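Local coordinates for protein peptidoglycan hydrolase FlgJ (Sphingomonas sp. A1, PDB 3VWO) that probably cleaves peptidoglycan as a flagellum-specific muramidase, opening the periplasmic wall for rod assembly, this chain being its glycoside hydrolase family 73 domain, at residues W9-A12 and A13-A16; E72-G76 and Q77-R81; Q96-A99 and D100-N104; G145-L148 and R149-M153. All coordinates share one frame; numbering follows the deposited sequence.

Contact 1 of 4, residues W9-A12 and A13-A16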
loop_
_atom_site.group_PDB
_atom_site.type_symbol
_atom_site.label_atom_id
_atom_site.label_comp_id
_atom_site.label_asym_id
_atom_site.label_seq_id
_atom_site.Cartn_x
_atom_site.Cartn_y
_atom_site.Cartn_z
ATOM N N TRP A 9 4.930 11.294 0.750
ATOM C CA TRP A 9 5.059 11.555 2.195
ATOM C C TRP A 9 3.991 12.488 2.797
ATOM O O TRP A 9 3.415 12.161 3.837
ATOM C CB TRP A 9 6.475 12.010 2.584
ATOM C CG TRP A 9 6.767 11.811 4.059
ATOM C CD1 TRP A 9 7.339 10.715 4.640
ATOM C CD2 TRP A 9 6.483 12.725 5.128
ATOM N NE1 TRP A 9 7.435 10.892 6.002
ATOM C CE2 TRP A 9 6.917 12.119 6.325
ATOM C CE3 TRP A 9 5.909 13.999 5.187
ATOM C CZ2 TRP A 9 6.792 12.741 7.566
ATOM C CZ3 TRP A 9 5.787 14.615 6.420
ATOM C CH2 TRP A 9 6.225 13.985 7.593
ATOM N N PRO A 10 3.726 13.645 2.159
ATOM C CA PRO A 10 2.681 14.523 2.707
ATOM C C PRO A 10 1.328 13.831 2.868
ATOM O O PRO A 10 0.712 13.933 3.927
ATOM C CB PRO A 10 2.575 15.626 1.654
ATOM C CG PRO A 10 3.922 15.699 1.072
ATOM C CD PRO A 10 4.428 14.287 1.031
ATOM N N GLN A 11 0.879 13.128 1.832
ATOM C CA GLN A 11 -0.389 12.402 1.897
ATOM C C GLN A 11 -0.310 11.199 2.831
ATOM O O GLN A 11 -1.310 10.791 3.427
ATOM C CB GLN A 11 -0.823 11.963 0.497
ATOM C CG GLN A 11 -1.171 13.114 -0.440
ATOM C CD GLN A 11 0.049 13.835 -0.982
ATOM O OE1 GLN A 11 1.173 13.344 -0.876
ATOM N NE2 GLN A 11 -0.167 15.011 -1.563
ATOM N N ALA A 12 0.880 10.631 2.968
ATOM C CA ALA A 12 1.068 9.516 3.881
ATOM C C ALA A 12 0.886 10.010 5.313
ATOM O O ALA A 12 0.299 9.326 6.150
ATOM C CB ALA A 12 2.439 8.909 3.699
ATOM N N ALA A 13 1.376 11.217 5.576
ATOM C CA ALA A 13 1.294 11.820 6.910
ATOM C C ALA A 13 -0.133 11.901 7.469
ATOM O O ALA A 13 -0.381 11.520 8.619
ATOM C CB ALA A 13 1.950 13.204 6.904
ATOM N N LYS A 14 -1.063 12.400 6.661
ATOM C CA LYS A 14 -2.459 12.536 7.074
ATOM C C LYS A 14 -3.106 11.194 7.412
ATOM O O LYS A 14 -3.761 11.050 8.448
ATOM C CB LYS A 14 -3.285 13.221 5.981
ATOM C CG LYS A 14 -2.584 14.358 5.261
ATOM C CD LYS A 14 -3.562 15.123 4.373
ATOM C CE LYS A 14 -4.195 14.223 3.320
ATOM N NZ LYS A 14 -3.303 13.983 2.141
ATOM N N ALA A 15 -2.936 10.213 6.528
ATOM C CA ALA A 15 -3.515 8.889 6.752
ATOM C C ALA A 15 -2.816 8.183 7.908
ATOM O O ALA A 15 -3.436 7.429 8.665
ATOM C CB ALA A 15 -3.421 8.046 5.484
ATOM N N ALA A 16 -1.520 8.426 8.044
ATOM C CA ALA A 16 -0.757 7.782 9.108
ATOM C C ALA A 16 -1.268 8.198 10.477
ATOM O O ALA A 16 -1.333 7.381 11.399
ATOM C CB ALA A 16 0.721 8.091 8.974
#

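Contact 2 of 4, residues E72-G76 and Q77-R81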
loop_
_atom_site.group_PDB
_atom_site.type_symbol
_atom_site.label_atom_id
_atom_site.label_comp_id
_atom_site.label_asym_id
_atom_site.label_seq_id
_atom_site.Cartn_x
_atom_site.Cartn_y
_atom_site.Cartn_z
ATOM N N GLU A 72 -1.507 -13.533 -7.464
ATOM C CA GLU A 72 -1.947 -13.920 -6.126
ATOM C C GLU A 72 -1.506 -15.343 -5.828
ATOM O O GLU A 72 -1.315 -16.141 -6.741
ATOM C CB GLU A 72 -3.466 -13.786 -6.007
ATOM C CG GLU A 72 -3.977 -12.368 -6.240
ATOM C CD GLU A 72 -5.490 -12.279 -6.237
ATOM O OE1 GLU A 72 -6.150 -13.335 -6.142
ATOM O OE2 GLU A 72 -6.019 -11.150 -6.332
ATOM N N TYR A 73 -1.329 -15.661 -4.552
ATOM C CA TYR A 73 -0.918 -17.004 -4.179
ATOM C C TYR A 73 -2.008 -17.683 -3.366
ATOM O O TYR A 73 -2.561 -17.103 -2.429
ATOM C CB TYR A 73 0.417 -16.980 -3.427
ATOM C CG TYR A 73 1.537 -16.395 -4.254
ATOM C CD1 TYR A 73 2.297 -17.195 -5.098
ATOM C CD2 TYR A 73 1.815 -15.034 -4.216
ATOM C CE1 TYR A 73 3.314 -16.655 -5.870
ATOM C CE2 TYR A 73 2.827 -14.487 -4.983
ATOM C CZ TYR A 73 3.574 -15.301 -5.809
ATOM O OH TYR A 73 4.579 -14.755 -6.572
ATOM N N GLU A 74 -2.341 -18.903 -3.768
ATOM C CA GLU A 74 -3.301 -19.723 -3.045
ATOM C C GLU A 74 -2.639 -21.077 -2.859
ATOM O O GLU A 74 -2.376 -21.773 -3.837
ATOM C CB GLU A 74 -4.597 -19.863 -3.843
ATOM C CG GLU A 74 -4.787 -18.796 -4.918
ATOM C CD GLU A 74 -6.029 -17.948 -4.706
ATOM O OE1 GLU A 74 -7.070 -18.255 -5.326
ATOM O OE2 GLU A 74 -5.962 -16.971 -3.929
ATOM N N ASN A 75 -2.362 -21.434 -1.606
ATOM C CA ASN A 75 -1.513 -22.581 -1.293
ATOM C C ASN A 75 -0.132 -22.354 -1.911
ATOM O O ASN A 75 0.345 -21.218 -1.963
ATOM C CB ASN A 75 -2.150 -23.898 -1.769
ATOM C CG ASN A 75 -1.565 -25.122 -1.081
ATOM O OD1 ASN A 75 -0.880 -25.935 -1.708
ATOM N ND2 ASN A 75 -1.830 -25.260 0.216
ATOM N N GLY A 76 0.508 -23.416 -2.387
ATOM C CA GLY A 76 1.802 -23.283 -3.031
ATOM C C GLY A 76 1.655 -22.967 -4.506
ATOM O O GLY A 76 2.561 -23.224 -5.296
ATOM N N GLN A 77 0.507 -22.399 -4.869
ATOM C CA GLN A 77 0.158 -22.152 -6.264
ATOM C C GLN A 77 0.175 -20.661 -6.596
ATOM O O GLN A 77 -0.348 -19.840 -5.845
ATOM C CB GLN A 77 -1.231 -22.719 -6.560
ATOM C CG GLN A 77 -1.457 -23.147 -7.993
ATOM C CD GLN A 77 -1.451 -24.654 -8.143
ATOM O OE1 GLN A 77 -1.810 -25.188 -9.193
ATOM N NE2 GLN A 77 -1.044 -25.350 -7.089
ATOM N N ARG A 78 0.774 -20.323 -7.732
ATOM C CA ARG A 78 0.811 -18.947 -8.208
ATOM C C ARG A 78 -0.357 -18.715 -9.160
ATOM O O ARG A 78 -0.618 -19.532 -10.046
ATOM C CB ARG A 78 2.140 -18.681 -8.918
ATOM C CG ARG A 78 2.438 -17.219 -9.237
ATOM C CD ARG A 78 3.922 -17.053 -9.536
ATOM N NE ARG A 78 4.316 -15.670 -9.785
ATOM C CZ ARG A 78 4.111 -15.037 -10.934
ATOM N NH1 ARG A 78 3.499 -15.660 -11.932
ATOM N NH2 ARG A 78 4.509 -13.779 -11.084
ATOM N N LYS A 79 -1.064 -17.604 -8.971
ATOM C CA LYS A 79 -2.208 -17.272 -9.812
ATOM C C LYS A 79 -2.005 -15.943 -10.536
ATOM O O LYS A 79 -1.541 -14.971 -9.942
ATOM C CB LYS A 79 -3.485 -17.220 -8.965
ATOM C CG LYS A 79 -3.955 -18.580 -8.478
ATOM C CD LYS A 79 -4.377 -19.453 -9.653
ATOM C CE LYS A 79 -4.739 -20.862 -9.204
ATOM N NZ LYS A 79 -5.854 -20.870 -8.217
ATOM N N VAL A 80 -2.335 -15.911 -11.822
ATOM C CA VAL A 80 -2.289 -14.666 -12.583
ATOM C C VAL A 80 -3.636 -14.388 -13.232
ATOM O O VAL A 80 -4.107 -15.163 -14.061
ATOM C CB VAL A 80 -1.203 -14.682 -13.677
ATOM C CG1 VAL A 80 -1.216 -13.363 -14.445
ATOM C CG2 VAL A 80 0.165 -14.927 -13.068
ATOM N N ARG A 81 -4.262 -13.282 -12.852
ATOM C CA ARG A 81 -5.514 -12.890 -13.483
ATOM C C ARG A 81 -5.655 -11.382 -13.628
ATOM O O ARG A 81 -4.826 -10.612 -13.147
ATOM C CB ARG A 81 -6.712 -13.467 -12.722
ATOM C CG ARG A 81 -6.528 -13.529 -11.222
ATOM C CD ARG A 81 -7.757 -14.104 -10.530
ATOM N NE ARG A 81 -7.501 -14.374 -9.118
ATOM C CZ ARG A 81 -7.289 -15.585 -8.614
ATOM N NH1 ARG A 81 -7.058 -15.735 -7.317
ATOM N NH2 ARG A 81 -7.314 -16.650 -9.405
#

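Contact 3 of 4, residues Q96-A99 and D100-N104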
loop_
_atom_site.group_PDB
_atom_site.type_symbol
_atom_site.label_atom_id
_atom_site.label_comp_id
_atom_site.label_asym_id
_atom_site.label_seq_id
_atom_site.Cartn_x
_atom_site.Cartn_y
_atom_site.Cartn_z
ATOM N N GLN A 96 -6.235 8.157 1.880
ATOM C CA GLN A 96 -7.439 8.230 2.707
ATOM C C GLN A 96 -8.287 6.969 2.576
ATOM O O GLN A 96 -8.879 6.508 3.553
ATOM C CB GLN A 96 -8.279 9.454 2.339
ATOM C CG GLN A 96 -7.616 10.788 2.641
ATOM C CD GLN A 96 -7.911 11.291 4.039
ATOM O OE1 GLN A 96 -8.261 10.518 4.934
ATOM N NE2 GLN A 96 -7.780 12.598 4.234
ATOM N N ASP A 97 -8.368 6.423 1.366
ATOM C CA ASP A 97 -9.117 5.191 1.174
ATOM C C ASP A 97 -8.431 4.039 1.904
ATOM O O ASP A 97 -9.097 3.202 2.525
ATOM C CB ASP A 97 -9.313 4.876 -0.319
ATOM C CG ASP A 97 -10.429 3.870 -0.555
ATOM O OD1 ASP A 97 -11.420 3.905 0.204
ATOM O OD2 ASP A 97 -10.319 3.043 -1.484
ATOM N N TYR A 98 -7.100 4.008 1.857
ATOM C CA TYR A 98 -6.332 2.977 2.563
ATOM C C TYR A 98 -6.576 3.047 4.073
ATOM O O TYR A 98 -6.799 2.021 4.718
ATOM C CB TYR A 98 -4.835 3.104 2.260
ATOM C CG TYR A 98 -3.932 2.273 3.161
ATOM C CD1 TYR A 98 -3.633 0.950 2.857
ATOM C CD2 TYR A 98 -3.374 2.820 4.310
ATOM C CE1 TYR A 98 -2.802 0.193 3.682
ATOM C CE2 TYR A 98 -2.553 2.075 5.135
ATOM C CZ TYR A 98 -2.266 0.766 4.815
ATOM O OH TYR A 98 -1.442 0.035 5.641
ATOM N N ALA A 99 -6.524 4.252 4.632
ATOM C CA ALA A 99 -6.761 4.419 6.073
ATOM C C ALA A 99 -8.182 4.025 6.429
ATOM O O ALA A 99 -8.431 3.493 7.507
ATOM C CB ALA A 99 -6.486 5.854 6.516
ATOM N N ASP A 100 -9.120 4.298 5.527
ATOM C CA ASP A 100 -10.502 3.918 5.769
ATOM C C ASP A 100 -10.631 2.404 5.840
ATOM O O ASP A 100 -11.248 1.871 6.759
ATOM C CB ASP A 100 -11.423 4.473 4.677
ATOM C CG ASP A 100 -12.872 4.087 4.894
ATOM O OD1 ASP A 100 -13.496 4.636 5.825
ATOM O OD2 ASP A 100 -13.384 3.223 4.152
ATOM N N LEU A 101 -10.038 1.721 4.861
ATOM C CA LEU A 101 -10.073 0.267 4.789
ATOM C C LEU A 101 -9.399 -0.399 5.986
ATOM O O LEU A 101 -10.006 -1.224 6.677
ATOM C CB LEU A 101 -9.378 -0.199 3.501
ATOM C CG LEU A 101 -9.464 -1.696 3.205
ATOM C CD1 LEU A 101 -10.897 -2.186 3.351
ATOM C CD2 LEU A 101 -8.958 -1.987 1.803
ATOM N N VAL A 102 -8.140 -0.050 6.225
ATOM C CA VAL A 102 -7.378 -0.663 7.311
ATOM C C VAL A 102 -7.923 -0.245 8.687
ATOM O O VAL A 102 -7.985 -1.050 9.621
ATOM C CB VAL A 102 -5.879 -0.310 7.198
ATOM C CG1 VAL A 102 -5.128 -0.748 8.444
ATOM C CG2 VAL A 102 -5.273 -0.953 5.950
ATOM N N GLY A 103 -8.334 1.013 8.799
ATOM C CA GLY A 103 -8.841 1.532 10.058
ATOM C C GLY A 103 -10.192 0.987 10.483
ATOM O O GLY A 103 -10.525 0.991 11.671
ATOM N N ASN A 104 -10.983 0.508 9.531
ATOM C CA ASN A 104 -12.346 0.093 9.857
ATOM C C ASN A 104 -12.655 -1.398 9.682
ATOM O O ASN A 104 -13.649 -1.888 10.216
ATOM C CB ASN A 104 -13.365 0.966 9.112
ATOM C CG ASN A 104 -13.288 2.431 9.530
ATOM O OD1 ASN A 104 -13.074 3.316 8.702
ATOM N ND2 ASN A 104 -13.454 2.687 10.826
HETATM O O HOH W 1 -12.170 2.036 2.207
#

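Contact 4 of 4, residues G145-L148 and R149-M153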
loop_
_atom_site.group_PDB
_atom_site.type_symbol
_atom_site.label_atom_id
_atom_site.label_comp_id
_atom_site.label_asym_id
_atom_site.label_seq_id
_atom_site.Cartn_x
_atom_site.Cartn_y
_atom_site.Cartn_z
ATOM N N GLY A 145 14.996 -0.117 6.208
ATOM C CA GLY A 145 16.100 -0.109 5.259
ATOM C C GLY A 145 16.769 1.241 5.070
ATOM O O GLY A 145 16.164 2.287 5.300
ATOM N N ASN A 146 18.026 1.219 4.641
ATOM C CA ASN A 146 18.780 2.448 4.420
ATOM C C ASN A 146 18.254 3.255 3.238
ATOM O O ASN A 146 18.369 4.479 3.215
ATOM C CB ASN A 146 20.270 2.145 4.229
ATOM C CG ASN A 146 20.933 1.649 5.503
ATOM O OD1 ASN A 146 20.570 2.059 6.607
ATOM N ND2 ASN A 146 21.911 0.763 5.355
ATOM N N ALA A 147 17.671 2.564 2.262
ATOM C CA ALA A 147 17.158 3.221 1.062
ATOM C C ALA A 147 16.041 4.200 1.408
ATOM O O ALA A 147 16.061 5.356 0.984
ATOM C CB ALA A 147 16.672 2.189 0.050
ATOM N N LEU A 148 15.070 3.734 2.186
ATOM C CA LEU A 148 13.966 4.590 2.604
ATOM C C LEU A 148 14.459 5.682 3.547
ATOM O O LEU A 148 14.044 6.835 3.443
ATOM C CB LEU A 148 12.865 3.765 3.271
ATOM C CG LEU A 148 11.712 4.538 3.918
ATOM C CD1 LEU A 148 10.932 5.324 2.875
ATOM C CD2 LEU A 148 10.805 3.588 4.681
ATOM N N ARG A 149 15.354 5.311 4.458
ATOM C CA ARG A 149 15.864 6.238 5.465
ATOM C C ARG A 149 16.540 7.451 4.827
ATOM O O ARG A 149 16.237 8.595 5.172
ATOM C CB ARG A 149 16.829 5.518 6.414
ATOM C CG ARG A 149 17.473 6.414 7.458
ATOM C CD ARG A 149 18.410 5.630 8.377
ATOM N NE ARG A 149 17.693 4.693 9.240
ATOM C CZ ARG A 149 17.636 3.379 9.040
ATOM N NH1 ARG A 149 18.259 2.835 8.002
ATOM N NH2 ARG A 149 16.956 2.608 9.880
ATOM N N GLN A 150 17.447 7.195 3.889
ATOM C CA GLN A 150 18.133 8.268 3.175
ATOM C C GLN A 150 17.160 9.162 2.409
ATOM O O GLN A 150 17.321 10.383 2.380
ATOM C CB GLN A 150 19.190 7.703 2.218
ATOM C CG GLN A 150 20.621 7.763 2.750
ATOM C CD GLN A 150 20.946 6.642 3.721
ATOM O OE1 GLN A 150 21.158 6.874 4.913
ATOM N NE2 GLN A 150 21.001 5.415 3.210
ATOM N N ARG A 151 16.152 8.551 1.795
ATOM C CA ARG A 151 15.183 9.298 1.000
ATOM C C ARG A 151 14.253 10.137 1.867
ATOM O O ARG A 151 13.744 11.171 1.429
ATOM C CB ARG A 151 14.381 8.355 0.098
ATOM C CG ARG A 151 15.170 7.871 -1.109
ATOM C CD ARG A 151 14.604 6.585 -1.686
ATOM N NE ARG A 151 15.373 6.136 -2.846
ATOM C CZ ARG A 151 15.306 4.913 -3.362
ATOM N NH1 ARG A 151 14.509 4.002 -2.821
ATOM N NH2 ARG A 151 16.043 4.597 -4.419
ATOM N N LEU A 152 14.035 9.685 3.097
ATOM C CA LEU A 152 13.213 10.424 4.043
ATOM C C LEU A 152 13.916 11.691 4.515
ATOM O O LEU A 152 13.321 12.768 4.532
ATOM C CB LEU A 152 12.867 9.552 5.249
ATOM C CG LEU A 152 11.864 8.422 5.036
ATOM C CD1 LEU A 152 11.811 7.578 6.296
ATOM C CD2 LEU A 152 10.483 8.962 4.673
ATOM N N MET A 153 15.182 11.552 4.904
ATOM C CA MET A 153 15.973 12.689 5.375
ATOM C C MET A 153 16.144 13.704 4.255
ATOM O O MET A 153 16.231 14.912 4.492
ATOM C CB MET A 153 17.344 12.223 5.866
ATOM C CG MET A 153 17.294 11.314 7.080
ATOM S SD MET A 153 18.940 10.809 7.617
ATOM C CE MET A 153 19.486 9.854 6.203
#

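Contact 1 of 4, residues W9-A12 and A13-A16
W9 and A13 are joined by a backbone bond, A13 N to W9 O at 2.8 Å, and the same i to i+4 step recurs from A16 N to A12 O, which marks W9-A16 as successive turns of the alpha helix 2-19 in the lysozyme-like hydrolase domain. A kink lies at P10 and Q11: neither backbone N is bonded to the turn before, and that of the proline carries no hydrogen to give. Past this point the helical bonding resumes. The donor at W9 O is tilted 19° from the carbonyl plane, whereas A16 N meets A12 O almost end-on.

Among the side chains, W9 has CG anti to its own nitrogen (chi1 -160°), which lays the indole alongside the following turn. The methyl of A13 sits over one face of the ring system, displaced toward the rim, and its nearest ring atom is CZ3, 4.1 Å from A13 CB. Q11 and K14 run side by side and point the same way. Bends at chi3 and chi4 fold the lysine back, bringing K14 NZ to 3.3 Å from Q11 CA and 3.5 Å from Q11 CG, a packing contact against carbon; the ammonium also has a long, weak ion pair with E92. The alanines are consistent with close helix packing: A15 touches A99 of helix 91-104, A12 meets F95 of the same helix and V27 of helix 23-34, and A16 meets L26. At A16 the methyl is pressed against the preceding turn, with CB 3.1 Å from A12 O.

Contact 2 of 4, residues E72-G76 and Q77-R81
Q77 closes the tip of the beta hairpin of strands 65-74 and 77-86: Q77 N donates to E74 O (3.1 Å) and Q77 O accepts from E74 N (3.0 Å) across a type II' turn. R78 faces Y73 in a non-hydrogen-bonded pair. Turned with CG opposite its own N (chi1 -169°), the extended arginine runs alongside the phenol, R78 CG 3.5 Å from Y73 CE1, and R78 NE bonds weakly to Y73 OH. An alanine in place of Y73 is likely to leave the aliphatic part of R78 without its neighbour and NE without this acceptor. K79 pairs with E72 through both backbone bonds, and its side chain crosses that of E74 at about a right angle, K79 CG 3.7 Å from E74 CG. R81 reaches back over the face of E72, E74 and K79, and its NH1 forms a salt bridge to E72 OE1 at 2.8 Å, on the anti side and 29° out of the carboxylate plane, and a weaker one to E74 OE1 at 3.2 Å. K56 takes E72 OE2 in a further salt bridge. One guanidinium nitrogen thus links two acids of one strand, probably offsetting, with K56, part of their mutual repulsion.

Contact 3 of 4, residues Q96-A99 and D100-N104
V102 lies over one face of the Y98 ring, its CG2 3.8 Å from the ring centroid and 24° off the normal, a CH-pi contact nearest CE1 (3.5 Å from V102 CG2). A chi1 of 168° swings the tyrosine ring away from its own N and along the next helical turn, beneath the valine methyl. The backbone ties the same two residues, V102 N to Y98 O at 2.9 Å and nearly straight. On another side a water lies between two carboxylates, 2.8 Å from D97 OD1 and 2.6 Å from D100 OD2, and probably eases the closeness of like charges.

All these are i to i+3 and i to i+4 contacts in the last turns of the alpha helix 91-104, whose final bond across the segments runs from G103 N to A99 O.

Farther out, F53 stacks on the Y98 ring, F120 and L124 of helix 117-127 touch it, and Q29 OE1 makes a weak bond with its hydroxyl. A serine in place of Y98 would probably open a gap beneath V102 and leave F53 without its stacking partner. D97 OD2 is held by R86 in a salt bridge and by Y88 OH in a hydrogen bond.

Contact 4 of 4, residues G145-L148 and R149-M153
G145 and R149 begin a local contact within one helix, the first turns of the C-terminal alpha helix 146-154, which lies at the surface against helices 2-19 and 23-34. G145 occupies the N-cap position, and its O accepts from R149 N at 3.2 Å. The i to i+4 series continues with Q150 N to N146 O, R151 N to A147 O and L152 N to L148 O; the second of these is the longest, at 3.3 Å.

The inward side is leucine. L148 and L152 slant across each other one turn apart, with L148 CG 3.9 Å from L152 CD1, and together they face H24 of helix 23-34. L148 goes on to touch V27 and A28, while L152 also reaches V5 and W9 of helix 2-19, so the pair forms the apolar footing of this helix on the domain.

On the outer side N146 and R149 lie alongside each other, their amide and guanidinium planes 65° apart, and N146 OD1 is 2.8 Å from R149 NH1; R149 NH2 is bonded to N144 O just ahead of the helix. R151, which touches V5 of helix 2-19, has CG beside its own nitrogen (chi1 -76°) and then runs out extended to a cation-pi contact with W36. On the way its aliphatic part passes the preceding turn, with R151 CD 3.3 Å from A147 O.

In the fold
From the N terminus, contact 1 comes first, on helix 2-19. Contact 2 follows at the tip of the hairpin made by strands 65-74 and 77-86 and is the one that closes a turn between two elements; contacts 3 and 4 lie within helices 91-104 and 146-154. The four follow in series, with none nested or crossed. Contact 1 links helix 2-19 to both other helical contacts: A15 CB packs on A99 CB of contact 3 at 3.9 Å, and W9 CD1 meets L152 CD2 of contact 4 at 3.6 Å. Contact 2 stands apart, its nearest atoms about 13 Å from contact 3, although helix 91-104 is the next element after strand 77-86.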